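Long-range contacts in LbaCas13a (C2c2) (Lachnospiraceae bacterium, PDB 5W1H), which binds a mature CRISPR guide RNA and acts as an RNA-targeting Cas13a nuclease that cleaves at A: residues 1113-1118 with 1364-1369; 1296-1301 with 1337-1342; 1300-1305 with 1327-1332. All coordinates share one frame; numbering follows the deposited sequence.

Interaction 1: residues 1113-1118 with 1364-1369; sequences EIADEL and IRLLFY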
# COMPACT_ATOMS: atom_id res chain seq x y z
N GLU A 1113 10.70 -1.52 15.33
CA GLU A 1113 10.41 -1.34 13.91
C GLU A 1113 8.97 -1.69 13.59
O GLU A 1113 8.32 -1.01 12.79
CB GLU A 1113 11.36 -2.18 13.05
CG GLU A 1113 12.78 -1.67 13.01
CD GLU A 1113 13.62 -2.36 11.96
OE1 GLU A 1113 13.10 -2.61 10.85
OE2 GLU A 1113 14.80 -2.66 12.25
N ILE A 1114 8.45 -2.76 14.20
CA ILE A 1114 7.07 -3.15 13.96
C ILE A 1114 6.13 -2.05 14.43
O ILE A 1114 5.18 -1.67 13.72
CB ILE A 1114 6.77 -4.49 14.65
CG1 ILE A 1114 7.66 -5.59 14.06
CG2 ILE A 1114 5.30 -4.85 14.50
CD1 ILE A 1114 7.61 -6.90 14.80
N ALA A 1115 6.38 -1.50 15.62
CA ALA A 1115 5.60 -0.36 16.10
C ALA A 1115 5.71 0.82 15.15
O ALA A 1115 4.71 1.50 14.88
CB ALA A 1115 6.04 0.03 17.51
N ASP A 1116 6.91 1.09 14.64
CA ASP A 1116 7.08 2.20 13.70
C ASP A 1116 6.29 1.95 12.41
O ASP A 1116 5.75 2.89 11.82
CB ASP A 1116 8.56 2.40 13.38
CG ASP A 1116 9.33 3.01 14.54
OD1 ASP A 1116 8.71 3.65 15.40
OD2 ASP A 1116 10.57 2.85 14.57
N GLU A 1117 6.23 0.70 11.96
CA GLU A 1117 5.46 0.39 10.76
C GLU A 1117 3.97 0.53 11.00
O GLU A 1117 3.24 1.06 10.15
CB GLU A 1117 5.80 -1.01 10.26
CG GLU A 1117 7.23 -1.14 9.74
CD GLU A 1117 7.64 -2.57 9.48
OE1 GLU A 1117 6.76 -3.46 9.45
OE2 GLU A 1117 8.85 -2.82 9.31
N LEU A 1118 3.49 0.07 12.16
CA LEU A 1118 2.08 0.26 12.51
C LEU A 1118 1.74 1.74 12.65
O LEU A 1118 0.68 2.19 12.19
CB LEU A 1118 1.77 -0.48 13.81
CG LEU A 1118 1.84 -2.01 13.73
CD1 LEU A 1118 1.63 -2.63 15.10
CD2 LEU A 1118 0.80 -2.53 12.76
N ILE A 1364 1.73 -9.89 20.78
CA ILE A 1364 0.38 -9.77 21.34
C ILE A 1364 0.31 -8.59 22.30
O ILE A 1364 -0.63 -7.78 22.26
CB ILE A 1364 -0.05 -11.08 22.01
CG1 ILE A 1364 -0.39 -12.12 20.94
CG2 ILE A 1364 -1.23 -10.84 22.93
CD1 ILE A 1364 -0.65 -13.50 21.48
N ARG A 1365 1.32 -8.46 23.17
CA ARG A 1365 1.35 -7.32 24.09
C ARG A 1365 1.43 -6.00 23.33
O ARG A 1365 0.79 -5.02 23.70
CB ARG A 1365 2.52 -7.46 25.06
CG ARG A 1365 2.43 -8.68 25.96
CD ARG A 1365 3.10 -8.40 27.30
NE ARG A 1365 4.46 -8.91 27.36
CZ ARG A 1365 5.37 -8.49 28.24
NH1 ARG A 1365 5.06 -7.54 29.11
NH2 ARG A 1365 6.59 -9.01 28.24
N LEU A 1366 2.22 -5.98 22.26
CA LEU A 1366 2.30 -4.79 21.41
C LEU A 1366 0.94 -4.40 20.87
O LEU A 1366 0.58 -3.21 20.85
CB LEU A 1366 3.30 -5.05 20.28
CG LEU A 1366 3.54 -4.02 19.18
CD1 LEU A 1366 4.98 -4.13 18.71
CD2 LEU A 1366 2.59 -4.26 18.03
N LEU A 1367 0.15 -5.38 20.43
CA LEU A 1367 -1.14 -5.10 19.83
C LEU A 1367 -2.22 -4.75 20.85
O LEU A 1367 -3.11 -3.96 20.55
CB LEU A 1367 -1.60 -6.29 18.99
CG LEU A 1367 -0.77 -6.65 17.75
CD1 LEU A 1367 -1.21 -7.99 17.19
CD2 LEU A 1367 -0.91 -5.57 16.70
N PHE A 1368 -2.14 -5.33 22.06
CA PHE A 1368 -3.24 -5.25 23.01
C PHE A 1368 -3.02 -4.27 24.16
O PHE A 1368 -4.01 -3.79 24.72
CB PHE A 1368 -3.53 -6.64 23.60
CG PHE A 1368 -4.42 -7.50 22.74
CD1 PHE A 1368 -5.80 -7.40 22.84
CD2 PHE A 1368 -3.88 -8.40 21.85
CE1 PHE A 1368 -6.63 -8.19 22.06
CE2 PHE A 1368 -4.70 -9.20 21.06
CZ PHE A 1368 -6.08 -9.09 21.16
N TYR A 1369 -1.77 -3.99 24.53
CA TYR A 1369 -1.52 -3.13 25.68
C TYR A 1369 -2.27 -1.81 25.53
O TYR A 1369 -2.22 -1.18 24.47
CB TYR A 1369 -0.02 -2.86 25.84
CG TYR A 1369 0.32 -2.22 27.17
CD1 TYR A 1369 0.29 -0.84 27.32
CD2 TYR A 1369 0.64 -3.00 28.27
CE1 TYR A 1369 0.58 -0.26 28.54
CE2 TYR A 1369 0.94 -2.42 29.49
CZ TYR A 1369 0.90 -1.05 29.62
OH TYR A 1369 1.20 -0.47 30.83

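Interaction 2: residues 1296-1301 with 1337-1342; sequences FVNVRF and YSEQFT. With nucleotides of chain B.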
# COMPACT_ATOMS: atom_id res chain seq x y z
N PHE A 1296 6.27 -12.49 9.90
CA PHE A 1296 6.04 -13.92 10.07
C PHE A 1296 5.09 -14.24 11.22
O PHE A 1296 5.16 -15.32 11.81
CB PHE A 1296 7.36 -14.67 10.22
CG PHE A 1296 8.33 -14.40 9.10
CD1 PHE A 1296 8.08 -14.87 7.82
CD2 PHE A 1296 9.47 -13.65 9.32
CE1 PHE A 1296 8.96 -14.61 6.78
CE2 PHE A 1296 10.36 -13.39 8.29
CZ PHE A 1296 10.10 -13.87 7.02
N VAL A 1297 4.19 -13.31 11.54
CA VAL A 1297 3.16 -13.52 12.55
C VAL A 1297 1.81 -13.58 11.85
O VAL A 1297 1.42 -12.62 11.16
CB VAL A 1297 3.17 -12.42 13.62
CG1 VAL A 1297 2.04 -12.66 14.63
CG2 VAL A 1297 4.51 -12.37 14.32
N ASN A 1298 1.10 -14.69 12.02
CA ASN A 1298 -0.22 -14.87 11.46
C ASN A 1298 -1.26 -14.63 12.54
O ASN A 1298 -1.20 -15.25 13.61
CB ASN A 1298 -0.38 -16.28 10.89
CG ASN A 1298 -1.04 -16.29 9.53
OD1 ASN A 1298 -2.22 -15.95 9.40
ND2 ASN A 1298 -0.30 -16.69 8.51
N VAL A 1299 -2.21 -13.74 12.27
CA VAL A 1299 -3.27 -13.44 13.23
C VAL A 1299 -4.62 -13.70 12.57
O VAL A 1299 -4.79 -13.53 11.35
CB VAL A 1299 -3.19 -11.99 13.76
CG1 VAL A 1299 -1.81 -11.71 14.34
CG2 VAL A 1299 -3.55 -10.98 12.67
N ARG A 1300 -5.58 -14.14 13.38
CA ARG A 1300 -6.94 -14.39 12.93
C ARG A 1300 -7.85 -13.37 13.61
O ARG A 1300 -8.00 -13.38 14.83
CB ARG A 1300 -7.39 -15.81 13.26
CG ARG A 1300 -6.55 -16.91 12.61
CD ARG A 1300 -7.05 -18.28 13.05
NE ARG A 1300 -6.03 -19.32 12.90
CZ ARG A 1300 -6.09 -20.31 12.01
NH1 ARG A 1300 -7.12 -20.40 11.18
NH2 ARG A 1300 -5.12 -21.22 11.96
N PHE A 1301 -8.46 -12.49 12.81
CA PHE A 1301 -9.24 -11.40 13.34
C PHE A 1301 -10.61 -11.87 13.81
O PHE A 1301 -11.15 -12.87 13.33
CB PHE A 1301 -9.43 -10.30 12.28
CG PHE A 1301 -8.20 -9.48 12.04
CD1 PHE A 1301 -7.40 -9.08 13.10
CD2 PHE A 1301 -7.86 -9.09 10.76
CE1 PHE A 1301 -6.27 -8.31 12.88
CE2 PHE A 1301 -6.73 -8.32 10.53
CZ PHE A 1301 -5.94 -7.93 11.59
N TYR A 1337 -0.39 -17.42 15.37
CA TYR A 1337 0.57 -18.48 15.15
C TYR A 1337 1.67 -17.99 14.23
O TYR A 1337 1.47 -17.09 13.42
CB TYR A 1337 -0.08 -19.75 14.58
CG TYR A 1337 -0.74 -19.60 13.22
CD1 TYR A 1337 -2.06 -19.21 13.10
CD2 TYR A 1337 -0.04 -19.91 12.06
CE1 TYR A 1337 -2.67 -19.09 11.86
CE2 TYR A 1337 -0.63 -19.79 10.81
CZ TYR A 1337 -1.95 -19.38 10.72
OH TYR A 1337 -2.55 -19.26 9.49
N SER A 1338 2.85 -18.59 14.38
CA SER A 1338 4.00 -18.21 13.59
C SER A 1338 3.97 -18.86 12.22
O SER A 1338 3.51 -20.00 12.06
CB SER A 1338 5.30 -18.59 14.30
OG SER A 1338 6.42 -18.42 13.45
N GLU A 1339 4.44 -18.13 11.22
CA GLU A 1339 4.76 -18.75 9.94
C GLU A 1339 5.87 -19.78 10.12
O GLU A 1339 6.73 -19.65 11.00
CB GLU A 1339 5.19 -17.69 8.92
CG GLU A 1339 4.07 -16.80 8.44
CD GLU A 1339 3.05 -17.56 7.62
OE1 GLU A 1339 2.01 -17.97 8.19
OE2 GLU A 1339 3.28 -17.76 6.41
N GLN A 1340 5.84 -20.81 9.29
CA GLN A 1340 6.86 -21.84 9.29
C GLN A 1340 7.92 -21.52 8.25
O GLN A 1340 7.60 -21.13 7.12
CB GLN A 1340 6.26 -23.22 9.00
CG GLN A 1340 5.01 -23.55 9.80
CD GLN A 1340 5.30 -24.41 11.01
OE1 GLN A 1340 6.45 -24.58 11.41
NE2 GLN A 1340 4.24 -24.97 11.60
N PHE A 1341 9.19 -21.66 8.63
CA PHE A 1341 10.29 -21.58 7.69
C PHE A 1341 10.52 -22.95 7.05
O PHE A 1341 10.44 -23.98 7.72
CB PHE A 1341 11.57 -21.11 8.38
CG PHE A 1341 11.67 -19.62 8.55
CD1 PHE A 1341 10.87 -18.77 7.80
CD2 PHE A 1341 12.56 -19.07 9.45
CE1 PHE A 1341 10.96 -17.39 7.95
CE2 PHE A 1341 12.66 -17.69 9.61
CZ PHE A 1341 11.85 -16.86 8.85
N THR A 1342 10.80 -22.94 5.75
CA THR A 1342 11.16 -24.15 5.02
C THR A 1342 12.68 -24.25 5.00
O THR A 1342 13.35 -23.56 4.23
CB THR A 1342 10.59 -24.13 3.60
OG1 THR A 1342 9.17 -23.97 3.66
CG2 THR A 1342 10.91 -25.43 2.88
P C B 39 16.14 -14.93 3.98
OP1 C B 39 17.37 -14.56 4.73
OP2 C B 39 15.90 -14.32 2.65
O5' C B 39 16.10 -16.51 3.80
C5' C B 39 16.60 -17.38 4.81
C4' C B 39 15.77 -18.64 4.96
O4' C B 39 14.55 -18.33 5.70
C3' C B 39 15.27 -19.30 3.69
O3' C B 39 16.24 -20.11 3.05
C2' C B 39 14.07 -20.10 4.18
O2' C B 39 14.51 -21.30 4.81
C1' C B 39 13.51 -19.18 5.26
N1 C B 39 12.39 -18.34 4.76
C2 C B 39 11.16 -18.95 4.49
O2 C B 39 11.03 -20.17 4.67
N3 C B 39 10.13 -18.19 4.04
C4 C B 39 10.29 -16.88 3.86
N4 C B 39 9.25 -16.17 3.41
C5 C B 39 11.54 -16.23 4.13
C6 C B 39 12.55 -16.99 4.57
P C B 38 15.19 -15.01 10.54
OP1 C B 38 14.20 -15.42 11.57
OP2 C B 38 16.29 -15.94 10.15
O5' C B 38 14.39 -14.64 9.22
C5' C B 38 15.08 -14.14 8.09
C4' C B 38 14.14 -13.66 7.02
O4' C B 38 13.58 -12.38 7.40
C3' C B 38 14.77 -13.41 5.66
O3' C B 38 14.86 -14.61 4.91
C2' C B 38 13.84 -12.38 5.03
O2' C B 38 12.72 -13.00 4.43
C1' C B 38 13.35 -11.59 6.25
N1 C B 38 14.02 -10.28 6.44
C2 C B 38 13.73 -9.22 5.57
O2 C B 38 12.93 -9.39 4.64
N3 C B 38 14.34 -8.02 5.76
C4 C B 38 15.20 -7.85 6.77
N4 C B 38 15.77 -6.66 6.92
C5 C B 38 15.50 -8.91 7.67
C6 C B 38 14.90 -10.09 7.47
P U B 40 16.28 -20.22 1.45
OP1 U B 40 17.34 -21.19 1.07
OP2 U B 40 16.30 -18.83 0.91
O5' U B 40 14.87 -20.85 1.05
C5' U B 40 14.61 -22.23 1.26
C4' U B 40 13.15 -22.55 1.02
O4' U B 40 12.33 -21.69 1.85
C3' U B 40 12.65 -22.30 -0.39
O3' U B 40 12.94 -23.37 -1.28
C2' U B 40 11.16 -22.07 -0.18
O2' U B 40 10.48 -23.31 -0.01
C1' U B 40 11.15 -21.33 1.15
N1 U B 40 11.13 -19.86 0.98
C2 U B 40 9.93 -19.25 0.68
O2 U B 40 8.89 -19.88 0.54
N3 U B 40 9.97 -17.89 0.54
C4 U B 40 11.08 -17.07 0.67
O4 U B 40 10.95 -15.86 0.52
C5 U B 40 12.29 -17.77 0.99
C6 U B 40 12.27 -19.10 1.13

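Interaction 3: residues 1300-1305 with 1327-1332; sequences RFEFVS and RITIRE. With nucleotides of chain B.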
# COMPACT_ATOMS: atom_id res chain seq x y z
N ARG A 1300 -5.58 -14.14 13.38
CA ARG A 1300 -6.94 -14.39 12.93
C ARG A 1300 -7.85 -13.37 13.61
O ARG A 1300 -8.00 -13.38 14.83
CB ARG A 1300 -7.39 -15.81 13.26
CG ARG A 1300 -6.55 -16.91 12.61
CD ARG A 1300 -7.05 -18.28 13.05
NE ARG A 1300 -6.03 -19.32 12.90
CZ ARG A 1300 -6.09 -20.31 12.01
NH1 ARG A 1300 -7.12 -20.40 11.18
NH2 ARG A 1300 -5.12 -21.22 11.96
N PHE A 1301 -8.46 -12.49 12.81
CA PHE A 1301 -9.24 -11.40 13.34
C PHE A 1301 -10.61 -11.87 13.81
O PHE A 1301 -11.15 -12.87 13.33
CB PHE A 1301 -9.43 -10.30 12.28
CG PHE A 1301 -8.20 -9.48 12.04
CD1 PHE A 1301 -7.40 -9.08 13.10
CD2 PHE A 1301 -7.86 -9.09 10.76
CE1 PHE A 1301 -6.27 -8.31 12.88
CE2 PHE A 1301 -6.73 -8.32 10.53
CZ PHE A 1301 -5.94 -7.93 11.59
N GLU A 1302 -11.16 -11.13 14.76
CA GLU A 1302 -12.52 -11.31 15.21
C GLU A 1302 -13.13 -9.92 15.32
O GLU A 1302 -12.56 -9.04 15.96
CB GLU A 1302 -12.56 -12.04 16.56
CG GLU A 1302 -13.91 -12.60 16.94
CD GLU A 1302 -13.80 -13.60 18.08
OE1 GLU A 1302 -13.49 -14.78 17.82
OE2 GLU A 1302 -14.00 -13.19 19.25
N PHE A 1303 -14.27 -9.72 14.67
CA PHE A 1303 -14.92 -8.41 14.62
C PHE A 1303 -16.06 -8.39 15.62
O PHE A 1303 -17.08 -9.06 15.42
CB PHE A 1303 -15.39 -8.11 13.20
CG PHE A 1303 -14.27 -7.79 12.25
CD1 PHE A 1303 -13.47 -8.79 11.73
CD2 PHE A 1303 -14.00 -6.47 11.90
CE1 PHE A 1303 -12.43 -8.50 10.87
CE2 PHE A 1303 -12.96 -6.17 11.04
CZ PHE A 1303 -12.17 -7.19 10.52
N VAL A 1304 -15.88 -7.64 16.70
CA VAL A 1304 -16.85 -7.55 17.78
C VAL A 1304 -17.18 -6.08 18.03
O VAL A 1304 -16.98 -5.23 17.16
CB VAL A 1304 -16.33 -8.24 19.05
CG1 VAL A 1304 -16.33 -9.75 18.87
CG2 VAL A 1304 -14.93 -7.75 19.40
N SER A 1305 -17.69 -5.77 19.22
CA SER A 1305 -18.16 -4.43 19.54
C SER A 1305 -17.30 -3.80 20.62
O SER A 1305 -16.86 -4.48 21.56
CB SER A 1305 -19.62 -4.45 19.99
OG SER A 1305 -20.48 -4.86 18.94
N ARG A 1327 -14.88 -3.09 16.86
CA ARG A 1327 -13.67 -3.48 17.56
C ARG A 1327 -13.04 -4.66 16.83
O ARG A 1327 -13.64 -5.73 16.75
CB ARG A 1327 -13.94 -3.85 19.02
CG ARG A 1327 -12.67 -4.29 19.76
CD ARG A 1327 -12.80 -4.12 21.26
NE ARG A 1327 -13.09 -5.38 21.93
CZ ARG A 1327 -12.17 -6.28 22.27
NH1 ARG A 1327 -12.53 -7.40 22.87
NH2 ARG A 1327 -10.89 -6.06 21.99
N ILE A 1328 -11.84 -4.45 16.31
CA ILE A 1328 -11.04 -5.52 15.73
C ILE A 1328 -10.22 -6.14 16.85
O ILE A 1328 -9.42 -5.45 17.50
CB ILE A 1328 -10.13 -5.01 14.61
CG1 ILE A 1328 -10.95 -4.25 13.56
CG2 ILE A 1328 -9.37 -6.17 13.98
CD1 ILE A 1328 -10.09 -3.56 12.50
N THR A 1329 -10.41 -7.43 17.09
CA THR A 1329 -9.62 -8.15 18.07
C THR A 1329 -9.11 -9.43 17.43
O THR A 1329 -9.34 -9.69 16.24
CB THR A 1329 -10.44 -8.43 19.34
OG1 THR A 1329 -9.58 -8.91 20.38
CG2 THR A 1329 -11.53 -9.46 19.08
N ILE A 1330 -8.38 -10.23 18.20
CA ILE A 1330 -7.81 -11.48 17.73
C ILE A 1330 -8.52 -12.63 18.43
O ILE A 1330 -8.86 -12.53 19.61
CB ILE A 1330 -6.28 -11.52 17.97
CG1 ILE A 1330 -5.62 -10.32 17.29
CG2 ILE A 1330 -5.69 -12.82 17.45
CD1 ILE A 1330 -4.11 -10.39 17.24
N ARG A 1331 -8.76 -13.71 17.68
CA ARG A 1331 -9.47 -14.87 18.21
C ARG A 1331 -8.87 -15.33 19.53
O ARG A 1331 -7.65 -15.47 19.65
CB ARG A 1331 -9.45 -16.00 17.17
CG ARG A 1331 -10.55 -17.03 17.34
CD ARG A 1331 -10.64 -17.96 16.14
NE ARG A 1331 -9.49 -18.85 16.03
CZ ARG A 1331 -9.39 -19.85 15.16
NH1 ARG A 1331 -10.37 -20.10 14.31
NH2 ARG A 1331 -8.29 -20.60 15.14
N GLU A 1332 -9.74 -15.57 20.52
CA GLU A 1332 -9.28 -15.82 21.88
C GLU A 1332 -8.43 -17.08 21.98
O GLU A 1332 -7.46 -17.12 22.73
CB GLU A 1332 -10.48 -15.91 22.83
CG GLU A 1332 -11.06 -14.56 23.23
CD GLU A 1332 -12.38 -14.68 23.96
OE1 GLU A 1332 -13.44 -14.51 23.32
OE2 GLU A 1332 -12.36 -14.96 25.18
P A B 4 -17.98 -9.14 7.15
OP1 A B 4 -19.33 -8.54 7.01
OP2 A B 4 -17.77 -10.56 6.77
O5' A B 4 -16.96 -8.26 6.30
C5' A B 4 -17.11 -6.85 6.22
C4' A B 4 -15.78 -6.17 6.07
O4' A B 4 -15.00 -6.38 7.28
C3' A B 4 -14.90 -6.69 4.95
O3' A B 4 -15.22 -6.14 3.69
C2' A B 4 -13.50 -6.35 5.44
O2' A B 4 -13.23 -4.97 5.24
C1' A B 4 -13.64 -6.59 6.94
N9 A B 4 -13.28 -7.96 7.35
C8 A B 4 -14.12 -8.90 7.90
N7 A B 4 -13.53 -10.04 8.19
C5 A B 4 -12.21 -9.82 7.82
C6 A B 4 -11.07 -10.64 7.87
N6 A B 4 -11.09 -11.89 8.35
N1 A B 4 -9.90 -10.13 7.42
C2 A B 4 -9.90 -8.87 6.94
N3 A B 4 -10.90 -8.00 6.84
C4 A B 4 -12.04 -8.54 7.30
P G B 3 -18.56 -3.94 8.62
OP1 G B 3 -17.55 -3.82 7.54
OP2 G B 3 -20.00 -3.71 8.32
O5' G B 3 -18.46 -5.40 9.24
C5' G B 3 -17.24 -5.91 9.74
C4' G B 3 -17.44 -7.24 10.41
O4' G B 3 -18.20 -7.07 11.64
C3' G B 3 -18.25 -8.26 9.63
O3' G B 3 -17.47 -8.95 8.66
C2' G B 3 -18.79 -9.17 10.72
O2' G B 3 -17.78 -10.06 11.16
C1' G B 3 -19.06 -8.16 11.84
N9 G B 3 -20.45 -7.68 11.81
C8 G B 3 -20.92 -6.58 11.12
N7 G B 3 -22.21 -6.40 11.26
C5 G B 3 -22.62 -7.42 12.11
C6 G B 3 -23.90 -7.73 12.62
O6 G B 3 -24.98 -7.14 12.43
N1 G B 3 -23.88 -8.86 13.43
C2 G B 3 -22.76 -9.60 13.72
N2 G B 3 -22.94 -10.65 14.52
N3 G B 3 -21.55 -9.32 13.24
C4 G B 3 -21.55 -8.23 12.45
O5' A B 1 -24.66 4.36 13.38
C5' A B 1 -24.11 3.15 12.89
C4' A B 1 -22.68 2.96 13.34
O4' A B 1 -22.65 2.76 14.78
C3' A B 1 -21.97 1.74 12.78
O3' A B 1 -21.47 1.94 11.48
C2' A B 1 -20.91 1.47 13.83
O2' A B 1 -19.85 2.41 13.71
C1' A B 1 -21.67 1.79 15.11
N9 A B 1 -22.36 0.62 15.66
C8 A B 1 -23.72 0.45 15.81
N7 A B 1 -24.07 -0.69 16.34
C5 A B 1 -22.86 -1.33 16.57
C6 A B 1 -22.54 -2.58 17.13
N6 A B 1 -23.45 -3.45 17.57
N1 A B 1 -21.23 -2.92 17.21
C2 A B 1 -20.31 -2.05 16.77
N3 A B 1 -20.49 -0.84 16.23
C4 A B 1 -21.80 -0.54 16.16
O HOH W 1 -12.70 -15.22 20.40

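Interaction 1: residues 1113-1118 with 1364-1369
Leu1366 and Leu1118 meet through methyl groups, and no ring face takes part in the contact between residues 1113-1118 and 1364-1369. The Phe1368 ring belongs to another surface of its helix. The carbonyl O of Ile1364, one turn earlier, lies at its edge, in plane. Val1373, Met1378 and Leu1263 touch the same side chain.

The motif is a pair of alpha-helices, 1106-1145 and 1357-1368, packed in the C-terminal part of the chain. That part is probably the second HEPN domain, as in other Cas13a proteins. The axes of the two short segments run in roughly the same direction, 32° apart, with a closest approach of 11.4 Å. This is a wide spacing, and it is bridged by branched side chains. The contact buries only 144 Å² and is wholly apolar.

Leu1366 covers most of the ground. Its CG is anti to the backbone N (chi1 176°), which sends both methyls across to the other helix. CD1 goes to the start of the 1113-1118 segment. It lies 4.3 Å from Ile1114 CG2 and 4.5 Å from Ala1115 CB. CD2 reaches toward Leu1118. The two leucines cross obliquely. Leu1366 chi2 is 149°, well off a staggered value, which is consistent with a close fit against Leu1118.

Side chains of helix 1284-1294 pack against the pair: Leu1118 touches Leu1288 and Ile1291, and Leu1367 touches Leu1292. Helix 1262-1273 adds Phe1262 against Leu1118 and Leu1263 against Leu1367. All five residues that touch across the pair are buried.

Leu1118 CD1 is the methyl shared by two partners: Leu1367 CD2 lies 4.2 Å from it, and Leu1366 CD2 only 3.5 Å, tighter than a usual carbon-carbon contact.

Interaction 2: residues 1296-1301 with 1337-1342
Phe1341 turns its edge to the face of Phe1296 in a T-shaped stack, with centroids 4.9 Å apart and planes at 80°. Phe1341 CE1 lies over the Phe1296 ring, toward its rim. One face of Phe1341 carries C39 of the guide RNA, chain B, and its edge meets OP1 of C38. Thr1342 N donates to C39 O2 at 3.0 Å. The aromatic pair thus forms part of an RNA-binding surface.

At the other end Asn1298 and Tyr1337 lie side by side, amide and ring only 5° apart. Asn1298 CB sits 3.5 Å from the Tyr1337 ring centroid, a CH-pi contact over the centre. Tyr1337 CG lies between the backbone N and the carbonyl carbon (chi1 62°), which brings the ring back over the neighbouring strand. Arg1300 NH2 approaches this ring obliquely.

Asn1298 ND2 donates to Glu1339 OE1 at 2.7 Å. The acceptor lies near the amide plane, but the donor comes from above the carboxylate plane.

Antiparallel backbone bonds join Asn1298 and Tyr1337 both ways. A Schellman motif at Phe1296 ends helix 1284-1294 just before the strand. Strand 1349-1353 borders 1336-1344, and helix 1357-1368 packs on Val1297.

Interaction 3: residues 1300-1305 with 1327-1332
Arg1331 and Arg1300 run side by side, pointing the same way, with guanidinium planes 5° apart. Arg1300 CD lies over one face of the Arg1331 guanidinium, 3.4 Å from its NH2. Arg1300 NE is also 3.4 Å from Arg1331 NH2. Both are donors, so the two like charges meet without a bond. The repulsion is probably eased by outside partners: Arg1331 NH2 donates to Asn1334 O, its NE bonds weakly to Lys1333 O, and Arg1300 NH2 has a long, weak ion pair with Glu1380. A bend at chi3 (68°) turns the Arg1331 head alongside Arg1300. The backbones pair as well, Arg1331 N donating to Arg1300 O at 3.0 Å.

Glu1302 lies on the same face as Thr1329, and its CB is 3.8 Å from Thr1329 CG2. The chain is extended and takes OE1 to the aliphatic part of Arg1331, 3.7 Å from CG. A water accepts from Glu1332 N and is linked weakly to Glu1302 OE2.

These residues belong to an antiparallel beta hairpin made by strands 1297-1310 and 1321-1330. Glu1302 with Thr1329 and Val1304 with Arg1327 are hydrogen-bonded pairs. Phe1303 with Ile1328 is a non-hydrogen-bonded pair, and its side chains share the face turned to the guide RNA.

On that face Ile1328 divides its branches. CG2 lies over the face of the Phe1301 ring in a CH-pi contact. CG1 touches Phe1303 CE2. The base of A4 of chain B lies over one face of the Phe1303 ring, with CE1 3.3 Å from A4 N7. With an alanine here, the A4 base would probably lose the ring packed against it, and Ile1328 CG1 its aromatic neighbour. Farther along, Ser1305 OG donates to N1 of A1 of chain B at 2.7 Å.

Overall arrangement
All three contacts lie in the C-terminal part of the chain, on the same side of its centre, with centres about 16 to 17 Å apart. Interactions 2 and 3 share strand 1297-1310 and the residues Arg1300 and Phe1301. That strand pairs first with 1336-1344, then with 1321-1330, within one sheet. Interaction 1 closes a much longer loop, and both sheet contacts fall within it along the sequence. Its helix 1357-1368 packs on the hairpin: Phe1368 meets Thr1329 and Leu1367 meets Ile1330. The sheet thus touches both helix 1357-1368 and the guide RNA. Interaction 2 touches nucleotides 38 to 40, and interaction 3 touches nucleotides 1, 3 and 4.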